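Side-chain contacts in putative NADH-depentdent flavin oxidoreductase (Cupriavidus metallidurans, PDB 5OCS), which probably acts as an FMN-dependent ene-reductase of the Old Yellow Enzyme family, taking its reducing equivalents from NADPH or NADH: residues D[281-284]-D[285-288]; D[321-324]-D[325-328]; D[336-340]-D[341-345]. All blocks are in the same frame, centred on the assembly; numbering follows the deposited sequence.

Contact 1. Residues D[281-284]-D[285-288]; sequences YQVP and YAQR
Gln287 lays the end of its side chain over one face of the Tyr281 ring. The methylene does the central part: Gln287 CG stands 3.7 Å from the centroid of the Tyr281 ring and only 6° off its normal, a CH-pi contact. Beyond it the amide runs on over the CE2-CZ side, with Gln287 CD 3.5 Å from Tyr281 CE2 and the two planes 12° apart, so that amide and ring are stacked. With CG anti to the backbone N (chi1 -172°), a bend at the next bond turns the glutamine back over the tyrosine.

Among the polar contacts, a water bridges Pro284 O and Gln287 OE1, donating to both (2.6 and 2.7 Å). Backbone bonds open the helix: Gln287 N reaches the carbonyl of the N-cap residue, Val283 O, at 2.9 Å, and Arg288 N reaches Pro284 O at 3.1 Å.

On the buried side, Val283 CB meets Ala286 CB at 4.0 Å, and both side chains also touch Ala299 of strand 297-300. Stacking on the ring and the water at its oxygen together probably limit rotation of the Gln287 amide, tying the loop before the helix to its first turn.

Contact 2. Residues D[321-324]-D[325-328]; sequences ISIA and RAML
Ile323 and Met327 meet at about a right angle where the last barrel strand gives way to a short, weakly bonded helix, and this is the tightly packed side. Ile323 CG2 is the touching branch: it lies 3.9 Å from Met327 CG and equally 3.9 Å from Ala326 CB, wedged against both. CG2 lies opposite the backbone N and CG1 beside that nitrogen (chi1 -63°), which leaves the CG2 methyl facing the helix. Met327 CG also rests 3.6 Å from Ile323 O, after which bends at chi2 and chi3 carry the thioether away from the strand. Trp333 of helix 333-341 covers Ile323, Ala326 and Met327 together.

Arg325 forms the loose, exposed side. It meets the preceding segment through its CB, and its extended chain leads away to pack on Arg353 of the second subunit.

In the backbone, Ala324 O receives Met327 N at 2.9 Å and Leu328 N at 3.4 Å, both weak bonds, the first with an N-H...O angle of only 129°. Ala324 and Arg325 are FMN-binding residues, although no FMN is bound to this chain. The apolar contacts of Ile323 and the two weak bonds to Ala324 O suggest that packing contributes at least as much as hydrogen bonding to holding this turn at the flavin site.

Contact 3. Residues D[336-340]-D[341-345]; sequences HAAAK and LGASV
The methyl of Ala338 touches two side chains of the chain that folds back past the helix end: Ala338 CB is 4.1 Å from Ala343 CB and 3.9 Å from Val345 CG1. The valine points its CB toward the helix, and chi1 of -85° puts CG1 opposite the carbonyl carbon, leaving this branch to make the touch. Phe5 packs on both Ala338 and Ala343, extending the apolar patch.

Leu341 is turned a different way. Its CB and CG ride alongside the last turn, with CG 3.3 Å from Ala337 O, and the side chain leans on Ala306 and Glu310 of helix 306-314. Lys340 leads its amine away from the returning chain to a salt bridge with Glu305.

The backbone closes the helix. Leu341 N donates to Ala337 O at 2.9 Å and weakly to Ala338 O at 3.2 Å, while Ala343 N donates to Ala338 O at 2.9 Å with an N-H...O angle of 163°. Gly342 sits between them with a positive phi of 69°, which turns the chain back over the helix end. The 6→1 bond from Ala343 N to Ala338 O, the positive-phi glycine and the apolar contact of Ala338 with Ala343 are consistent with a Schellman motif, here ending helix 333-341.

The three contacts follow one another along the chain in the last part of a TIM barrel of eight parallel strands, and helix 306-314 touches side chains of all three. Contact 2 lies at the flavin site, the side chain of Ala324 about 6 Å from that of Leu302, another FMN-binding residue. Contact 1 opens helix 284-293 outside the barrel; its centre is about 17 Å from that of contact 2, yet the side chain of Val283 comes within about 7 Å of that of Leu302. Contact 3 closes helix 333-341, which follows helix 325-329; its nearest atoms stay about 7 Å from contact 2, without touching. Contacts 2 and 3 both reach the second subunit.

Contact 1. Residues D[281-284]-D[285-288]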
# COMPACT_ATOMS: atom_id res chain seq x y z
N TYR D 281 -13.05 -12.23 -28.72
CA TYR D 281 -12.06 -12.40 -27.62
C TYR D 281 -11.61 -11.01 -27.14
O TYR D 281 -11.45 -10.10 -27.94
CB TYR D 281 -10.84 -13.16 -28.07
CG TYR D 281 -11.13 -14.51 -28.64
CD1 TYR D 281 -11.89 -15.46 -27.95
CD2 TYR D 281 -10.60 -14.87 -29.88
CE1 TYR D 281 -12.13 -16.72 -28.50
CE2 TYR D 281 -10.83 -16.10 -30.42
CZ TYR D 281 -11.60 -17.01 -29.75
OH TYR D 281 -11.79 -18.21 -30.38
N GLN D 282 -11.38 -10.88 -25.84
CA GLN D 282 -10.80 -9.67 -25.28
C GLN D 282 -9.33 -9.53 -25.62
O GLN D 282 -8.88 -8.41 -25.82
CB GLN D 282 -10.99 -9.61 -23.77
CG GLN D 282 -12.44 -9.50 -23.33
CD GLN D 282 -12.55 -9.49 -21.81
OE1 GLN D 282 -12.19 -8.51 -21.15
NE2 GLN D 282 -13.04 -10.58 -21.25
N VAL D 283 -8.58 -10.65 -25.62
CA VAL D 283 -7.13 -10.69 -25.92
C VAL D 283 -6.91 -11.68 -27.08
O VAL D 283 -6.43 -12.79 -26.91
CB VAL D 283 -6.31 -11.00 -24.63
CG1 VAL D 283 -6.36 -9.76 -23.74
CG2 VAL D 283 -6.84 -12.21 -23.84
N PRO D 284 -7.32 -11.27 -28.29
CA PRO D 284 -7.30 -12.25 -29.39
C PRO D 284 -5.93 -12.82 -29.78
O PRO D 284 -5.80 -14.01 -30.23
CB PRO D 284 -7.94 -11.46 -30.56
CG PRO D 284 -7.80 -10.04 -30.20
CD PRO D 284 -7.88 -9.98 -28.70
N TYR D 285 -4.88 -12.01 -29.61
CA TYR D 285 -3.58 -12.44 -30.00
C TYR D 285 -3.06 -13.44 -28.97
O TYR D 285 -2.49 -14.45 -29.34
CB TYR D 285 -2.65 -11.26 -30.14
CG TYR D 285 -3.12 -10.27 -31.19
CD1 TYR D 285 -3.45 -10.71 -32.49
CD2 TYR D 285 -3.24 -8.91 -30.91
CE1 TYR D 285 -3.87 -9.80 -33.47
CE2 TYR D 285 -3.68 -8.01 -31.86
CZ TYR D 285 -3.95 -8.45 -33.16
OH TYR D 285 -4.41 -7.55 -34.13
N ALA D 286 -3.30 -13.17 -27.70
CA ALA D 286 -2.90 -14.09 -26.63
C ALA D 286 -3.66 -15.41 -26.82
O ALA D 286 -3.09 -16.49 -26.70
CB ALA D 286 -3.19 -13.49 -25.25
N GLN D 287 -4.94 -15.32 -27.19
CA GLN D 287 -5.77 -16.50 -27.43
C GLN D 287 -5.16 -17.41 -28.50
O GLN D 287 -5.08 -18.66 -28.36
CB GLN D 287 -7.20 -16.08 -27.78
CG GLN D 287 -8.23 -17.21 -27.89
CD GLN D 287 -8.15 -18.04 -29.17
OE1 GLN D 287 -7.67 -17.57 -30.21
NE2 GLN D 287 -8.55 -19.29 -29.08
N ARG D 288 -4.71 -16.79 -29.57
CA ARG D 288 -4.15 -17.53 -30.66
C ARG D 288 -2.80 -18.12 -30.29
O ARG D 288 -2.53 -19.25 -30.61
CB ARG D 288 -4.00 -16.66 -31.89
CG ARG D 288 -3.47 -17.43 -33.09
CD ARG D 288 -3.53 -16.53 -34.28
NE ARG D 288 -2.86 -17.11 -35.43
CZ ARG D 288 -2.65 -16.46 -36.57
NH1 ARG D 288 -3.10 -15.22 -36.71
NH2 ARG D 288 -2.01 -17.06 -37.56
O HOH W 1 -7.66 -15.21 -31.55

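Contact 2. Residues D[321-324]-D[325-328]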
# COMPACT_ATOMS: atom_id res chain seq x y z
N ILE D 321 -3.40 -13.65 -16.34
CA ILE D 321 -3.72 -12.33 -16.82
C ILE D 321 -2.86 -11.37 -16.04
O ILE D 321 -2.89 -11.39 -14.79
CB ILE D 321 -5.22 -11.95 -16.73
CG1 ILE D 321 -5.46 -10.47 -17.17
CG2 ILE D 321 -5.82 -12.20 -15.34
CD1 ILE D 321 -6.92 -10.11 -17.32
N SER D 322 -2.13 -10.53 -16.75
CA SER D 322 -1.40 -9.45 -16.08
C SER D 322 -2.21 -8.16 -16.05
O SER D 322 -2.84 -7.78 -17.03
CB SER D 322 0.00 -9.24 -16.68
OG SER D 322 -0.01 -8.66 -17.99
N ILE D 323 -2.18 -7.49 -14.90
CA ILE D 323 -2.98 -6.29 -14.68
C ILE D 323 -2.09 -5.16 -14.23
O ILE D 323 -1.24 -5.36 -13.37
CB ILE D 323 -4.09 -6.54 -13.67
CG1 ILE D 323 -5.08 -7.59 -14.20
CG2 ILE D 323 -4.91 -5.28 -13.45
CD1 ILE D 323 -6.02 -8.11 -13.15
N ALA D 324 -2.22 -4.02 -14.88
CA ALA D 324 -1.33 -2.90 -14.62
C ALA D 324 -2.11 -1.76 -13.94
O ALA D 324 -2.11 -1.70 -12.71
CB ALA D 324 -0.61 -2.50 -15.89
N ARG D 325 -2.71 -0.84 -14.71
CA ARG D 325 -3.28 0.36 -14.18
C ARG D 325 -4.32 0.11 -13.11
O ARG D 325 -4.33 0.84 -12.14
CB ARG D 325 -3.85 1.24 -15.30
CG ARG D 325 -2.73 1.89 -16.08
CD ARG D 325 -3.26 2.95 -17.02
NE ARG D 325 -2.16 3.61 -17.73
CZ ARG D 325 -2.31 4.66 -18.55
NH1 ARG D 325 -3.51 5.17 -18.79
NH2 ARG D 325 -1.22 5.19 -19.11
N ALA D 326 -5.17 -0.90 -13.26
CA ALA D 326 -6.19 -1.14 -12.24
C ALA D 326 -5.58 -1.51 -10.89
O ALA D 326 -6.22 -1.28 -9.88
CB ALA D 326 -7.21 -2.20 -12.65
N MET D 327 -4.39 -2.12 -10.91
CA MET D 327 -3.67 -2.43 -9.67
C MET D 327 -3.16 -1.16 -9.01
O MET D 327 -3.08 -1.14 -7.78
CB MET D 327 -2.47 -3.35 -9.91
CG MET D 327 -2.78 -4.80 -10.21
SD MET D 327 -3.60 -5.69 -8.85
CE MET D 327 -2.80 -5.10 -7.37
N LEU D 328 -2.81 -0.11 -9.78
CA LEU D 328 -2.33 1.15 -9.19
C LEU D 328 -3.49 1.92 -8.58
O LEU D 328 -3.39 2.47 -7.48
CB LEU D 328 -1.62 2.02 -10.22
CG LEU D 328 -0.42 1.41 -10.93
CD1 LEU D 328 0.07 2.34 -12.02
CD2 LEU D 328 0.67 0.95 -9.96

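Contact 3. Residues D[336-340]-D[341-345]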
# COMPACT_ATOMS: atom_id res chain seq x y z
N HIS D 336 -10.94 -7.51 -4.13
CA HIS D 336 -12.21 -7.04 -4.67
C HIS D 336 -12.73 -7.99 -5.72
O HIS D 336 -13.95 -8.29 -5.70
CB HIS D 336 -12.09 -5.62 -5.14
CG HIS D 336 -11.68 -4.70 -4.06
ND1 HIS D 336 -10.98 -3.54 -4.29
CD2 HIS D 336 -11.79 -4.82 -2.72
CE1 HIS D 336 -10.74 -2.94 -3.13
NE2 HIS D 336 -11.23 -3.70 -2.16
N ALA D 337 -11.81 -8.55 -6.52
CA ALA D 337 -12.18 -9.58 -7.48
C ALA D 337 -12.67 -10.89 -6.83
O ALA D 337 -13.68 -11.52 -7.27
CB ALA D 337 -11.06 -9.86 -8.49
N ALA D 338 -11.96 -11.31 -5.79
CA ALA D 338 -12.31 -12.51 -5.06
C ALA D 338 -13.69 -12.35 -4.43
O ALA D 338 -14.52 -13.31 -4.51
CB ALA D 338 -11.27 -12.81 -4.00
N ALA D 339 -13.99 -11.18 -3.89
CA ALA D 339 -15.32 -10.92 -3.32
C ALA D 339 -16.40 -11.06 -4.41
O ALA D 339 -17.46 -11.60 -4.14
CB ALA D 339 -15.39 -9.55 -2.69
N LYS D 340 -16.13 -10.55 -5.61
CA LYS D 340 -17.14 -10.62 -6.69
C LYS D 340 -17.32 -12.04 -7.19
O LYS D 340 -18.41 -12.41 -7.58
CB LYS D 340 -16.76 -9.72 -7.88
CG LYS D 340 -17.11 -8.22 -7.78
CD LYS D 340 -16.11 -7.40 -8.60
CE LYS D 340 -16.64 -6.18 -9.36
NZ LYS D 340 -15.64 -5.72 -10.39
N LEU D 341 -16.26 -12.82 -7.20
CA LEU D 341 -16.22 -14.15 -7.81
C LEU D 341 -16.36 -15.32 -6.81
O LEU D 341 -16.24 -16.48 -7.20
CB LEU D 341 -14.93 -14.28 -8.62
CG LEU D 341 -14.82 -13.31 -9.82
CD1 LEU D 341 -13.47 -13.45 -10.49
CD2 LEU D 341 -15.93 -13.56 -10.86
N GLY D 342 -16.62 -15.02 -5.54
CA GLY D 342 -16.77 -16.05 -4.52
C GLY D 342 -15.51 -16.82 -4.16
O GLY D 342 -15.59 -17.97 -3.74
N ALA D 343 -14.35 -16.17 -4.24
CA ALA D 343 -13.10 -16.82 -3.95
C ALA D 343 -12.48 -16.20 -2.69
O ALA D 343 -13.02 -15.29 -2.10
CB ALA D 343 -12.16 -16.65 -5.14
N SER D 344 -11.31 -16.68 -2.33
CA SER D 344 -10.61 -16.14 -1.18
C SER D 344 -9.20 -15.82 -1.58
O SER D 344 -8.71 -16.26 -2.61
CB SER D 344 -10.75 -17.07 0.02
OG SER D 344 -10.14 -18.32 -0.16
N VAL D 345 -8.55 -15.01 -0.75
CA VAL D 345 -7.23 -14.50 -1.06
C VAL D 345 -6.40 -14.53 0.21
O VAL D 345 -6.95 -14.51 1.31
CB VAL D 345 -7.22 -13.03 -1.53
CG1 VAL D 345 -7.49 -12.90 -3.03
CG2 VAL D 345 -8.18 -12.17 -0.69